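NanU sialic acid binding protein (Bacteroides fragilis, PDB 4L7T) binds sialic acid with high affinity as a SusD-like protein of the outer membrane, probably working with its partner NanO. Local coordinates at residues A[208-213]-A[239-244]. Numbering follows the deposited sequence.
Sequences ATQMLK and QSIVSN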
ATOM      1  N   ALA A 208     -10.078  -0.746  10.230  1.00 11.78           N
ATOM      2  CA  ALA A 208      -8.661  -0.887   9.864  1.00 11.44           C
ATOM      3  C   ALA A 208      -8.033  -2.061  10.653  1.00 11.77           C
ATOM      4  O   ALA A 208      -7.282  -2.837  10.090  1.00 11.06           O
ATOM      5  CB  ALA A 208      -7.872   0.444  10.222  1.00 12.01           C
ATOM      6  N   THR A 209      -8.346  -2.203  11.955  1.00 11.11           N
ATOM      7  CA  THR A 209      -7.863  -3.348  12.705  1.00 11.64           C
ATOM      8  C   THR A 209      -8.353  -4.625  12.095  1.00 11.63           C
ATOM      9  O   THR A 209      -7.582  -5.586  11.959  1.00 11.49           O
ATOM     10  CB  THR A 209      -8.265  -3.280  14.237  1.00 11.34           C
ATOM     11  OG1 THR A 209      -7.428  -2.230  14.788  1.00 12.73           O
ATOM     12  CG2 THR A 209      -7.942  -4.566  14.974  1.00 12.61           C
ATOM     13  N   GLN A 210      -9.625  -4.658  11.659  1.00 11.27           N
ATOM     14  CA  GLN A 210     -10.157  -5.915  11.082  1.00 10.67           C
ATOM     15  C   GLN A 210      -9.518  -6.237   9.703  1.00 10.23           C
ATOM     16  O   GLN A 210      -9.296  -7.408   9.382  1.00 11.66           O
ATOM     17  CB  GLN A 210     -11.683  -5.864  10.927  1.00 10.28           C
ATOM     18  CG  GLN A 210     -12.418  -5.806  12.306  1.00 11.70           C
ATOM     19  CD  GLN A 210     -12.087  -6.965  13.152  1.00 15.86           C
ATOM     20  OE1 GLN A 210     -12.174  -8.099  12.713  1.00 14.79           O
ATOM     21  NE2 GLN A 210     -11.735  -6.709  14.412  1.00 16.63           N
ATOM     22  N   MET A 211      -9.186  -5.185   8.925  1.00  9.94           N
ATOM     23  CA  MET A 211      -8.501  -5.453   7.648  1.00 11.06           C
ATOM     24  C   MET A 211      -7.091  -6.045   7.953  1.00 11.44           C
ATOM     25  O   MET A 211      -6.690  -7.046   7.321  1.00 11.71           O
ATOM     26  CB  MET A 211      -8.276  -4.131   6.884  1.00  9.50           C
ATOM     27  CG  MET A 211      -9.487  -3.579   6.171  1.00 12.06           C
ATOM     28  SD  MET A 211     -10.010  -4.615   4.801  1.00 14.34           S
ATOM     29  CE  MET A 211      -8.635  -4.403   3.640  1.00 16.19           C
ATOM     30  N   LEU A 212      -6.354  -5.434   8.908  1.00 11.35           N
ATOM     31  CA  LEU A 212      -5.034  -5.904   9.217  1.00 11.11           C
ATOM     32  C   LEU A 212      -5.166  -7.335   9.775  1.00 11.70           C
ATOM     33  O   LEU A 212      -4.343  -8.214   9.440  1.00 12.14           O
ATOM     34  CB  LEU A 212      -4.462  -4.961  10.303  1.00 11.75           C
ATOM     35  CG  LEU A 212      -3.147  -5.439  10.888  1.00 12.24           C
ATOM     36  CD1 LEU A 212      -2.025  -5.541   9.798  1.00 11.62           C
ATOM     37  CD2 LEU A 212      -2.636  -4.522  12.009  1.00 12.31           C
ATOM     38  N   LYS A 213      -6.198  -7.592  10.621  1.00 10.60           N
ATOM     39  CA  LYS A 213      -6.442  -8.925  11.139  1.00 11.69           C
ATOM     40  C   LYS A 213      -6.623  -9.910   9.976  1.00 11.59           C
ATOM     41  O   LYS A 213      -6.069 -11.041  10.017  1.00 11.95           O
ATOM     42  CB  LYS A 213      -7.696  -8.975  12.022  1.00 11.19           C
ATOM     43  CG  LYS A 213      -7.932 -10.351  12.720  1.00 11.50           C
ATOM     44  CD  LYS A 213      -9.007 -10.065  13.779  1.00 13.15           C
ATOM     45  CE  LYS A 213      -9.039 -11.324  14.732  1.00 13.81           C
ATOM     46  NZ  LYS A 213     -10.364 -11.335  15.556  1.00 15.02           N
ATOM     47  N   GLN A 239     -15.544 -10.400   7.158  1.00 10.48           N
ATOM     48  CA  GLN A 239     -17.022 -10.436   7.133  1.00 11.83           C
ATOM     49  C   GLN A 239     -17.595  -9.387   8.098  1.00 11.73           C
ATOM     50  O   GLN A 239     -18.669  -8.813   7.826  1.00 12.16           O
ATOM     51  CB  GLN A 239     -17.586 -11.848   7.491  1.00 12.06           C
ATOM     52  CG  GLN A 239     -17.459 -12.730   6.266  1.00 15.19           C
ATOM     53  CD  GLN A 239     -17.842 -14.212   6.545  1.00 19.31           C
ATOM     54  OE1 GLN A 239     -17.728 -14.700   7.659  1.00 22.92           O
ATOM     55  NE2 GLN A 239     -18.169 -14.897   5.527  1.00 21.90           N
ATOM     56  N   SER A 240     -16.864  -9.137   9.178  1.00 11.54           N
ATOM     57  CA  SER A 240     -17.304  -8.150  10.213  1.00 11.67           C
ATOM     58  C   SER A 240     -17.244  -6.712   9.632  1.00 10.73           C
ATOM     59  O   SER A 240     -17.984  -5.873  10.086  1.00 12.20           O
ATOM     60  CB  SER A 240     -16.571  -8.363  11.568  1.00 13.47           C
ATOM     61  OG  SER A 240     -15.366  -7.622  11.509  1.00 15.98           O
ATOM     62  N   ILE A 241     -16.339  -6.463   8.665  1.00 11.89           N
ATOM     63  CA  ILE A 241     -16.326  -5.139   7.983  1.00 11.73           C
ATOM     64  C   ILE A 241     -17.500  -4.996   7.044  1.00 12.42           C
ATOM     65  O   ILE A 241     -18.251  -4.006   7.038  1.00 12.84           O
ATOM     66  CB  ILE A 241     -15.004  -4.979   7.193  1.00  9.80           C
ATOM     67  CG1 ILE A 241     -13.837  -4.987   8.168  1.00 11.54           C
ATOM     68  CG2 ILE A 241     -15.069  -3.667   6.297  1.00 12.54           C
ATOM     69  CD1 ILE A 241     -12.538  -5.145   7.342  1.00 12.76           C
ATOM     70  N   VAL A 242     -17.761  -6.062   6.272  1.00 10.87           N
ATOM     71  CA  VAL A 242     -18.944  -6.089   5.348  1.00 10.93           C
ATOM     72  C   VAL A 242     -20.228  -5.846   6.172  1.00 11.52           C
ATOM     73  O   VAL A 242     -21.106  -5.115   5.711  1.00 15.24           O
ATOM     74  CB  VAL A 242     -19.042  -7.461   4.659  1.00 11.24           C
ATOM     75  CG1 VAL A 242     -20.378  -7.554   3.864  1.00 13.43           C
ATOM     76  CG2 VAL A 242     -17.801  -7.680   3.698  1.00 11.85           C
ATOM     77  N   SER A 243     -20.322  -6.425   7.371  1.00 12.23           N
ATOM     78  CA  SER A 243     -21.564  -6.290   8.125  0.50 12.76           C
ATOM     79  C   SER A 243     -21.636  -4.960   8.835  1.00 13.47           C
ATOM     80  O   SER A 243     -22.656  -4.272   8.714  1.00 14.38           O
ATOM     81  CB  SER A 243     -21.722  -7.441   9.116  0.50 14.09           C
ATOM     82  OG  SER A 243     -20.673  -7.507  10.078  0.50 13.11           O
ATOM     83  N   ASN A 244     -20.570  -4.606   9.560  1.00 13.15           N
ATOM     84  CA  ASN A 244     -20.696  -3.494  10.576  1.00 13.65           C
ATOM     85  C   ASN A 244     -20.152  -2.124  10.232  1.00 13.68           C
ATOM     86  O   ASN A 244     -20.422  -1.126  10.989  1.00 15.07           O
ATOM     87  CB  ASN A 244     -20.055  -3.900  11.893  1.00 13.59           C
ATOM     88  CG  ASN A 244     -20.646  -5.222  12.459  1.00 21.41           C
ATOM     89  OD1 ASN A 244     -19.945  -5.922  13.177  1.00 30.94           O
ATOM     90  ND2 ASN A 244     -21.865  -5.611  12.034  1.00 19.25           N
TER
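I241 reaches from helix 227-244 to the side chains of Q210 and M211 on helix 206-223. Its CG1 lies 3.6 Å from Q210 CB, low on the glutamine chain. Its terminal methyl, CD1, goes further and packs against M211, 3.6 Å from SD and equally near CG. CD1 lies anti to CA (chi2 168°), and the isoleucine chain therefore runs out straight toward M211. The M211 chain instead bends at chi2 and chi3 and crosses the isoleucine at about a right angle. This apolar side is buried. Helix 388-401 closes over the methionine with D390, C391 and L394.

The two helices are consecutive and form an antiparallel hairpin, with local axes 9.5 Å apart at 153°. The SusD family belongs to the TPR clan, and an antiparallel helix pair of this kind is consistent with its helical fold. Q210 and I241 face each other most closely, with CA atoms 6.9 Å apart.

Beside I241 the contact is polar and smaller, and S240 lies partly open to solvent. S240 OG is 3.4 Å from Q210 OE1, and the two are not hydrogen-bonded. The strongest polar partner of each side chain lies elsewhere. Q210 NE2 bonds to E188 of helix 173-191. Outside the contact, the same E188 carboxylate oxygen, OE2, pairs with K213 NZ. S240 OG bonds to the carbonyl oxygen of A237, about one turn back in its own helix, and to Y195 OH.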